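Enoyl-CoA hydratase/isomerase family protein (Ruegeria pomeroyi, PDB 3L3S) probably acts as a hydro-lyase of the crotonase (enoyl-CoA hydratase/isomerase) superfamily, built as a dimer of trimers. Local coordinates at residues H28-R32 with A33-A37; A84-T87 with D88-E91; G113-A117 with A118-L122; A129-S132 with P133-F137. One frame throughout, in Å; residues are numbered along the deposited sequence.

Interaction 1 (H28-R32 with A33-A37); sequences HPLSR and AMIAA
M34, a selenomethionine, sets CG opposite its own nitrogen (chi1 177°), which brings CG to 3.3 Å from P29 O and 4.1 Å from L30 CD2, the L30 and M34 side chains crossing at a slant. Bends at chi2 and chi3 then set the course of SE and CE. On the neighbouring side of the turn, I35 directs CG1 away from its carbonyl carbon (chi1 -71°), so that CG1 packs against S31 O at 3.3 Å and, more loosely, L30 CB.

S31 is the N-cap of this helix. Its OG takes only a weak capping bond from M34 N, long at 3.4 Å, while S31 O accepts a far straighter bond from I35 N (3.0 Å, 160° at the hydrogen) and a second, weak one from M34 N. One residue on, R32 O receives A36 N, and the R32 chain, bent at chi2, swings its guanidinium forward along the helix until the methyl of A36 sits at its edge, 3.4 Å from NH1. The guanidinium is fixed through NE by a salt bridge to D88.

With an alanine at I35, a gap would probably open between L30 and the helix 84-101 residues L89, C93 and L96, where the isoleucine side chain now sits. The loop end is also tied down, through a backbone bond between L30 and G66 and through H28, whose ring bonds to G23 O and P59 O. The segment thus leads from strand 17-22 into helix 32-45, whose first turn lies against helix 84-101.

Interaction 2 (A84-T87 with D88-E91); sequences AFVT and DLFE
V86 and F90, one helical turn apart, lie side by side and point the same way, with F90 CE2 3.6 Å from V86 CG1. F90 turns its ring away from its carbonyl carbon (chi1 -61°), back toward the preceding turn, where CD2 also comes within 3.1 Å of V86 O. V86 itself departs from a staggered rotamer (chi1 128°). T87 and E91 run alongside each other in the same manner: CG2 of T87 approaches E91 OE1 at 3.4 Å, beside a glutamate chain extended beyond CG, while OG1 of T87 turns back to bond R83 O. Between F85 and L89 the meeting is looser, F85 CE2 to L89 CD2 at 4.2 Å.

Backbone bonds bind the same turns, the straightest being F90 N to V86 O (3.1 Å, 173°). Beyond the helix, the F90 ring makes edge-to-face contacts with H67 and with F243 of the second subunit; an alanine at F90 would probably leave both rings without their aromatic partner and bare the flank of V86. V86 and T87 pack on V240 of that subunit. These are i to i+4 side-chain contacts of an ordinary alpha-helix, here the opening turns of helix 84-101 at an intersubunit contact of the crotonase trimer.

Interaction 3 (G113-A117 with A118-L122); sequences GIATA and AGLQL
L120 folds its side chain over the end of the strand that precedes it: CB lies 3.6 Å from A115 O and 3.5 Å from A117 O, and CD1 reaches A115 CB at 4.1 Å. Placing CG opposite the backbone nitrogen (chi1 -176°) helps direct CD1 to the methyl of A115.

Backbone bonds close the turn. T116 O accepts G119 N at 2.9 Å. A117 O is gripped twice, by L120 N at 2.9 Å and, weakly, by Q121 N. A117, at the N-cap position, takes a positive phi of 56°, and strand 114-116 passes into helix 118-124 through a sharp bend, the two axes lying at 105° to each other. G119 has no side chain, and its place beside T116 O leaves little room for one, so the first turn sits close against the strand. In crotonase relatives the helix start that follows this strand supplies a backbone N-H to the oxyanion hole, and the same role is probable here.

Farther out, strand 114-116 lies between strands 62-64 and 137-138; I114 and T116 pair with the first, A115 with the second. F137, L139 and V155 pack around L120, and A118 meets L30 and H67. The Q121 chain, extended past CG, runs out among C93, M97 and A154, its NE2 bonded to Y232 OH of the second subunit.

Interaction 4 (A129-S132 with P133-F137); sequences AYAS and PAARF
The methyl of A131 points into the loop that follows it and meets two side chains there. A135 CB comes up to A131 CB at 3.8 Å, methyl against methyl, and the F137 ring presents its edge, so that CZ lies 4.2 Å from A131 CB, which sits near the plane of the ring. F137 holds CG away from its carbonyl carbon (chi1 -51°), and this carries the ring back toward the strand the chain has just left.

A type I beta turn running from S132 to A135 folds the chain back and makes these meetings possible. Its closing bond, from A135 N to S132 O, is long at 3.3 Å but nearly straight at 161°. The A135 methyl lies 3.4 Å from the same S132 O, which thus has both the amide and the methyl of one residue close by. P133 and A134 form the exposed corner of the turn. S132 OG, set between its own nitrogen and carbonyl carbon, makes a weak hydrogen bond to E112 O, joining the turn to the loop before strand 114-116.

Two sheets are joined through residues 129-137: strand 128-131 pairs with strand 107-111, and the chain then turns over into strand 137-138. A135 rests on V111, F137 on M123 of helix 118-124, and Y130 packs among L194, V198 and L201 of helix 194-207, its OH bonded to E166 of the third subunit.

Overall arrangement
Three pairs of interactions touch directly, joining all four. Interaction 1 meets interaction 2 through the salt bridge from R32 NE to D88 OD2 (2.9 Å), with I35 CD1 packed on L89 CD1 at 3.9 Å. It also reaches interaction 3, where L30 CD1 lies 3.4 Å from A118 O. Interaction 3 adjoins interaction 4 by a probable hydrogen bond from A115 N to R136 O (3.0 Å) and by L120 CD1 against F137 CD1. Interactions 2 and 4 mark the far ends, with centres about 30 Å apart. Interaction 3, which probably holds part of the oxyanion hole, therefore adjoins both the loop of interaction 1 and the turn of interaction 4.

Interaction 1 (H28-R32 with A33-A37)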
loop_
_atom_site.group_PDB
_atom_site.type_symbol
_atom_site.label_atom_id
_atom_site.label_comp_id
_atom_site.label_asym_id
_atom_site.label_seq_id
_atom_site.Cartn_x
_atom_site.Cartn_y
_atom_site.Cartn_z
ATOM N N HIS B 28 -15.698 -18.424 19.531
ATOM C CA HIS B 28 -16.267 -18.540 18.168
ATOM C C HIS B 28 -15.242 -19.210 17.231
ATOM O O HIS B 28 -14.907 -18.659 16.175
ATOM C CB HIS B 28 -16.664 -17.156 17.613
ATOM C CG HIS B 28 -17.570 -16.374 18.508
ATOM N ND1 HIS B 28 -18.808 -16.832 18.900
ATOM C CD2 HIS B 28 -17.416 -15.161 19.087
ATOM C CE1 HIS B 28 -19.377 -15.933 19.684
ATOM N NE2 HIS B 28 -18.553 -14.910 19.813
ATOM N N PRO B 29 -14.751 -20.419 17.603
ATOM C CA PRO B 29 -13.758 -21.068 16.754
ATOM C C PRO B 29 -14.121 -21.545 15.358
ATOM O O PRO B 29 -15.225 -22.022 15.106
ATOM C CB PRO B 29 -13.275 -22.204 17.634
ATOM C CG PRO B 29 -14.486 -22.634 18.318
ATOM C CD PRO B 29 -15.121 -21.330 18.711
ATOM N N LEU B 30 -13.158 -21.374 14.459
ATOM C CA LEU B 30 -13.274 -21.806 13.079
ATOM C C LEU B 30 -12.868 -23.276 12.989
ATOM O O LEU B 30 -11.761 -23.617 12.551
ATOM C CB LEU B 30 -12.426 -20.931 12.147
ATOM C CG LEU B 30 -12.896 -19.486 11.972
ATOM C CD1 LEU B 30 -11.810 -18.648 11.371
ATOM C CD2 LEU B 30 -14.135 -19.410 11.119
ATOM N N SER B 31 -13.752 -24.142 13.491
ATOM C CA SER B 31 -13.560 -25.589 13.423
ATOM C C SER B 31 -13.926 -25.985 11.982
ATOM O O SER B 31 -14.367 -25.130 11.201
ATOM C CB SER B 31 -14.473 -26.301 14.432
ATOM O OG SER B 31 -15.846 -26.060 14.181
ATOM N N ARG B 32 -13.760 -27.256 11.620
ATOM C CA ARG B 32 -14.090 -27.696 10.266
ATOM C C ARG B 32 -15.588 -27.548 9.971
ATOM O O ARG B 32 -15.970 -27.129 8.874
ATOM C CB ARG B 32 -13.586 -29.124 10.029
ATOM C CG ARG B 32 -13.742 -29.647 8.597
ATOM C CD ARG B 32 -13.066 -28.763 7.533
ATOM N NE ARG B 32 -13.528 -29.116 6.193
ATOM C CZ ARG B 32 -14.616 -28.618 5.609
ATOM N NH1 ARG B 32 -15.367 -27.722 6.232
ATOM N NH2 ARG B 32 -14.965 -29.036 4.403
ATOM N N ALA B 33 -16.410 -27.764 10.998
ATOM C CA ALA B 33 -17.865 -27.658 10.890
ATOM C C ALA B 33 -18.341 -26.203 10.830
ATOM O O ALA B 33 -19.416 -25.928 10.307
ATOM C CB ALA B 33 -18.533 -28.394 12.057
HETATM N N MSE B 34 -17.533 -25.290 11.377
HETATM C CA MSE B 34 -17.844 -23.857 11.384
HETATM C C MSE B 34 -17.495 -23.254 10.025
HETATM O O MSE B 34 -18.248 -22.436 9.494
HETATM C CB MSE B 34 -17.097 -23.133 12.522
HETATM C CG MSE B 34 -17.278 -21.607 12.581
HETATM SE SE MSE B 34 -19.081 -20.981 12.987
HETATM C CE MSE B 34 -18.837 -20.676 14.889
ATOM N N ILE B 35 -16.369 -23.691 9.464
ATOM C CA ILE B 35 -15.905 -23.247 8.150
ATOM C C ILE B 35 -16.921 -23.691 7.089
ATOM O O ILE B 35 -17.280 -22.905 6.222
ATOM C CB ILE B 35 -14.487 -23.801 7.849
ATOM C CG1 ILE B 35 -13.463 -23.098 8.747
ATOM C CG2 ILE B 35 -14.110 -23.626 6.363
ATOM C CD1 ILE B 35 -12.152 -23.837 8.896
ATOM N N ALA B 36 -17.425 -24.920 7.224
ATOM C CA ALA B 36 -18.419 -25.481 6.299
ATOM C C ALA B 36 -19.738 -24.722 6.404
ATOM O O ALA B 36 -20.325 -24.376 5.384
ATOM C CB ALA B 36 -18.637 -26.972 6.574
ATOM N N ALA B 37 -20.140 -24.393 7.638
ATOM C CA ALA B 37 -21.372 -23.644 7.909
ATOM C C ALA B 37 -21.278 -22.229 7.347
ATOM O O ALA B 37 -22.238 -21.726 6.761
ATOM C CB ALA B 37 -21.657 -23.591 9.399
#

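Interaction 2 (A84-T87 with D88-E91)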
loop_
_atom_site.group_PDB
_atom_site.type_symbol
_atom_site.label_atom_id
_atom_site.label_comp_id
_atom_site.label_asym_id
_atom_site.label_seq_id
_atom_site.Cartn_x
_atom_site.Cartn_y
_atom_site.Cartn_z
ATOM N N ALA B 84 -3.954 -35.616 7.062
ATOM C CA ALA B 84 -5.181 -35.579 6.251
ATOM C C ALA B 84 -6.280 -34.643 6.762
ATOM O O ALA B 84 -6.998 -34.027 5.968
ATOM C CB ALA B 84 -5.730 -36.990 6.060
ATOM N N PHE B 85 -6.363 -34.506 8.085
ATOM C CA PHE B 85 -7.346 -33.634 8.717
ATOM C C PHE B 85 -6.920 -32.169 8.633
ATOM O O PHE B 85 -7.758 -31.301 8.390
ATOM C CB PHE B 85 -7.583 -34.046 10.181
ATOM C CG PHE B 85 -8.421 -33.073 10.962
ATOM C CD1 PHE B 85 -9.809 -32.997 10.749
ATOM C CD2 PHE B 85 -7.809 -32.159 11.847
ATOM C CE1 PHE B 85 -10.585 -32.011 11.400
ATOM C CE2 PHE B 85 -8.568 -31.173 12.501
ATOM C CZ PHE B 85 -9.958 -31.098 12.273
ATOM N N VAL B 86 -5.653 -31.895 8.934
ATOM C CA VAL B 86 -5.126 -30.535 8.885
ATOM C C VAL B 86 -5.067 -30.000 7.440
ATOM O O VAL B 86 -5.317 -28.820 7.204
ATOM C CB VAL B 86 -3.790 -30.442 9.695
ATOM C CG1 VAL B 86 -2.640 -29.818 8.915
ATOM C CG2 VAL B 86 -4.039 -29.687 10.992
ATOM N N THR B 87 -4.864 -30.909 6.483
ATOM C CA THR B 87 -4.812 -30.584 5.058
ATOM C C THR B 87 -6.222 -30.249 4.556
ATOM O O THR B 87 -6.396 -29.316 3.775
ATOM C CB THR B 87 -4.186 -31.750 4.244
ATOM O OG1 THR B 87 -2.856 -32.003 4.725
ATOM C CG2 THR B 87 -4.098 -31.418 2.764
ATOM N N ASP B 88 -7.219 -30.976 5.057
ATOM C CA ASP B 88 -8.621 -30.753 4.698
ATOM C C ASP B 88 -9.110 -29.440 5.325
ATOM O O ASP B 88 -9.807 -28.656 4.669
ATOM C CB ASP B 88 -9.481 -31.940 5.170
ATOM C CG ASP B 88 -10.969 -31.694 5.009
ATOM O OD1 ASP B 88 -11.488 -31.857 3.888
ATOM O OD2 ASP B 88 -11.609 -31.301 6.005
ATOM N N LEU B 89 -8.689 -29.207 6.572
ATOM C CA LEU B 89 -9.042 -28.024 7.358
ATOM C C LEU B 89 -8.587 -26.724 6.702
ATOM O O LEU B 89 -9.415 -25.865 6.419
ATOM C CB LEU B 89 -8.464 -28.130 8.788
ATOM C CG LEU B 89 -8.645 -27.006 9.823
ATOM C CD1 LEU B 89 -10.093 -26.872 10.257
ATOM C CD2 LEU B 89 -7.773 -27.285 11.032
ATOM N N PHE B 90 -7.290 -26.631 6.415
ATOM C CA PHE B 90 -6.699 -25.447 5.797
ATOM C C PHE B 90 -7.120 -25.169 4.350
ATOM O O PHE B 90 -7.322 -24.003 3.991
ATOM C CB PHE B 90 -5.175 -25.460 5.952
ATOM C CG PHE B 90 -4.703 -25.447 7.387
ATOM C CD1 PHE B 90 -5.343 -24.647 8.360
ATOM C CD2 PHE B 90 -3.636 -26.262 7.787
ATOM C CE1 PHE B 90 -4.923 -24.669 9.721
ATOM C CE2 PHE B 90 -3.202 -26.295 9.141
ATOM C CZ PHE B 90 -3.854 -25.496 10.109
ATOM N N GLU B 91 -7.284 -26.228 3.540
ATOM C CA GLU B 91 -7.726 -26.087 2.142
ATOM C C GLU B 91 -9.171 -25.585 2.071
ATOM O O GLU B 91 -9.524 -24.794 1.181
ATOM C CB GLU B 91 -7.575 -27.404 1.362
ATOM C CG GLU B 91 -6.140 -27.677 0.875
ATOM C CD GLU B 91 -5.888 -29.107 0.372
ATOM O OE1 GLU B 91 -4.713 -29.405 0.071
ATOM O OE2 GLU B 91 -6.827 -29.935 0.283
#

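Interaction 3 (G113-A117 with A118-L122)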
loop_
_atom_site.group_PDB
_atom_site.type_symbol
_atom_site.label_atom_id
_atom_site.label_comp_id
_atom_site.label_asym_id
_atom_site.label_seq_id
_atom_site.Cartn_x
_atom_site.Cartn_y
_atom_site.Cartn_z
ATOM N N GLY B 113 -14.240 -7.400 20.150
ATOM C CA GLY B 113 -13.146 -7.912 20.958
ATOM C C GLY B 113 -11.899 -8.323 20.202
ATOM O O GLY B 113 -11.535 -7.700 19.199
ATOM N N ILE B 114 -11.237 -9.374 20.680
ATOM C CA ILE B 114 -10.010 -9.842 20.047
ATOM C C ILE B 114 -10.200 -10.724 18.805
ATOM O O ILE B 114 -11.013 -11.656 18.784
ATOM C CB ILE B 114 -9.000 -10.458 21.089
ATOM C CG1 ILE B 114 -7.660 -10.829 20.416
ATOM C CG2 ILE B 114 -9.624 -11.623 21.832
ATOM C CD1 ILE B 114 -6.552 -11.306 21.365
ATOM N N ALA B 115 -9.489 -10.341 17.750
ATOM C CA ALA B 115 -9.496 -11.057 16.475
ATOM C C ALA B 115 -8.087 -11.630 16.330
ATOM O O ALA B 115 -7.118 -10.903 16.076
ATOM C CB ALA B 115 -9.829 -10.103 15.334
ATOM N N THR B 116 -7.974 -12.927 16.588
ATOM C CA THR B 116 -6.682 -13.612 16.531
ATOM C C THR B 116 -6.598 -14.769 15.546
ATOM O O THR B 116 -7.560 -15.516 15.363
ATOM C CB THR B 116 -6.182 -14.054 17.954
ATOM O OG1 THR B 116 -5.301 -15.178 17.849
ATOM C CG2 THR B 116 -7.331 -14.414 18.868
ATOM N N ALA B 117 -5.414 -14.894 14.939
ATOM C CA ALA B 117 -5.061 -15.931 13.968
ATOM C C ALA B 117 -6.032 -15.934 12.794
ATOM O O ALA B 117 -6.238 -14.882 12.185
ATOM C CB ALA B 117 -4.979 -17.307 14.662
ATOM N N ALA B 118 -6.677 -17.073 12.523
ATOM C CA ALA B 118 -7.652 -17.185 11.432
ATOM C C ALA B 118 -8.881 -16.297 11.663
ATOM O O ALA B 118 -9.664 -16.056 10.747
ATOM C CB ALA B 118 -8.051 -18.642 11.211
ATOM N N GLY B 119 -8.987 -15.779 12.889
ATOM C CA GLY B 119 -10.055 -14.879 13.279
ATOM C C GLY B 119 -9.790 -13.483 12.757
ATOM O O GLY B 119 -10.731 -12.729 12.472
ATOM N N LEU B 120 -8.508 -13.139 12.623
ATOM C CA LEU B 120 -8.117 -11.845 12.072
ATOM C C LEU B 120 -8.216 -11.927 10.541
ATOM O O LEU B 120 -8.536 -10.946 9.894
ATOM C CB LEU B 120 -6.705 -11.452 12.514
ATOM C CG LEU B 120 -6.159 -10.076 12.111
ATOM C CD1 LEU B 120 -7.069 -8.955 12.589
ATOM C CD2 LEU B 120 -4.780 -9.916 12.674
ATOM N N GLN B 121 -8.014 -13.129 10.002
ATOM C CA GLN B 121 -8.106 -13.408 8.564
ATOM C C GLN B 121 -9.540 -13.211 8.051
ATOM O O GLN B 121 -9.736 -12.588 7.009
ATOM C CB GLN B 121 -7.641 -14.844 8.289
ATOM C CG GLN B 121 -7.798 -15.350 6.861
ATOM C CD GLN B 121 -7.205 -16.728 6.639
ATOM O OE1 GLN B 121 -6.959 -17.492 7.582
ATOM N NE2 GLN B 121 -6.960 -17.051 5.381
ATOM N N LEU B 122 -10.518 -13.724 8.808
ATOM C CA LEU B 122 -11.951 -13.636 8.491
ATOM C C LEU B 122 -12.368 -12.185 8.369
ATOM O O LEU B 122 -13.089 -11.801 7.439
ATOM C CB LEU B 122 -12.786 -14.300 9.597
ATOM C CG LEU B 122 -14.314 -14.407 9.426
ATOM C CD1 LEU B 122 -14.660 -15.430 8.348
ATOM C CD2 LEU B 122 -14.966 -14.794 10.755
#

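Interaction 4 (A129-S132 with P133-F137)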
loop_
_atom_site.group_PDB
_atom_site.type_symbol
_atom_site.label_atom_id
_atom_site.label_comp_id
_atom_site.label_asym_id
_atom_site.label_seq_id
_atom_site.Cartn_x
_atom_site.Cartn_y
_atom_site.Cartn_z
ATOM N N ALA B 129 -14.541 -3.272 7.854
ATOM C CA ALA B 129 -14.385 -3.725 9.236
ATOM C C ALA B 129 -14.506 -2.543 10.190
ATOM O O ALA B 129 -13.832 -1.522 10.022
ATOM C CB ALA B 129 -13.042 -4.428 9.432
ATOM N N TYR B 130 -15.418 -2.666 11.150
ATOM C CA TYR B 130 -15.665 -1.619 12.143
ATOM C C TYR B 130 -15.473 -2.177 13.546
ATOM O O TYR B 130 -16.035 -3.223 13.908
ATOM C CB TYR B 130 -17.075 -1.028 11.968
ATOM C CG TYR B 130 -17.268 -0.365 10.624
ATOM C CD1 TYR B 130 -16.930 0.991 10.428
ATOM C CD2 TYR B 130 -17.685 -1.118 9.501
ATOM C CE1 TYR B 130 -16.984 1.583 9.136
ATOM C CE2 TYR B 130 -17.741 -0.544 8.212
ATOM C CZ TYR B 130 -17.382 0.804 8.033
ATOM O OH TYR B 130 -17.348 1.334 6.761
ATOM N N ALA B 131 -14.663 -1.477 14.324
ATOM C CA ALA B 131 -14.361 -1.906 15.675
ATOM C C ALA B 131 -14.691 -0.922 16.784
ATOM O O ALA B 131 -14.946 0.260 16.541
ATOM C CB ALA B 131 -12.898 -2.321 15.760
ATOM N N SER B 132 -14.740 -1.460 18.002
ATOM C CA SER B 132 -14.981 -0.698 19.230
ATOM C C SER B 132 -13.566 -0.421 19.751
ATOM O O SER B 132 -12.621 -1.044 19.265
ATOM C CB SER B 132 -15.771 -1.556 20.242
ATOM O OG SER B 132 -14.947 -2.471 20.959
ATOM N N PRO B 133 -13.390 0.522 20.713
ATOM C CA PRO B 133 -12.031 0.781 21.218
ATOM C C PRO B 133 -11.316 -0.370 21.920
ATOM O O PRO B 133 -10.094 -0.466 21.838
ATOM C CB PRO B 133 -12.237 1.965 22.148
ATOM C CG PRO B 133 -13.270 2.728 21.443
ATOM C CD PRO B 133 -14.271 1.642 21.100
ATOM N N ALA B 134 -12.082 -1.275 22.531
ATOM C CA ALA B 134 -11.540 -2.438 23.244
ATOM C C ALA B 134 -11.029 -3.576 22.345
ATOM O O ALA B 134 -10.434 -4.542 22.834
ATOM C CB ALA B 134 -12.578 -2.975 24.206
ATOM N N ALA B 135 -11.238 -3.440 21.036
ATOM C CA ALA B 135 -10.820 -4.448 20.067
ATOM C C ALA B 135 -9.304 -4.582 19.908
ATOM O O ALA B 135 -8.598 -3.592 19.682
ATOM C CB ALA B 135 -11.482 -4.194 18.713
ATOM N N ARG B 136 -8.819 -5.807 20.121
ATOM C CA ARG B 136 -7.401 -6.132 20.001
ATOM C C ARG B 136 -7.198 -7.073 18.818
ATOM O O ARG B 136 -8.126 -7.760 18.387
ATOM C CB ARG B 136 -6.834 -6.700 21.299
ATOM C CG ARG B 136 -6.782 -5.685 22.453
ATOM C CD ARG B 136 -6.355 -6.335 23.770
ATOM N NE ARG B 136 -7.033 -7.615 24.009
ATOM C CZ ARG B 136 -8.047 -7.810 24.850
ATOM N NH1 ARG B 136 -8.544 -6.809 25.574
ATOM N NH2 ARG B 136 -8.572 -9.023 24.962
ATOM N N PHE B 137 -6.014 -6.993 18.213
ATOM C CA PHE B 137 -5.693 -7.755 17.007
ATOM C C PHE B 137 -4.375 -8.491 17.155
ATOM O O PHE B 137 -3.375 -7.916 17.591
ATOM C CB PHE B 137 -5.659 -6.801 15.794
ATOM C CG PHE B 137 -6.887 -5.931 15.676
ATOM C CD1 PHE B 137 -8.022 -6.388 14.989
ATOM C CD2 PHE B 137 -6.950 -4.685 16.332
ATOM C CE1 PHE B 137 -9.214 -5.618 14.957
ATOM C CE2 PHE B 137 -8.133 -3.912 16.314
ATOM C CZ PHE B 137 -9.262 -4.372 15.628
#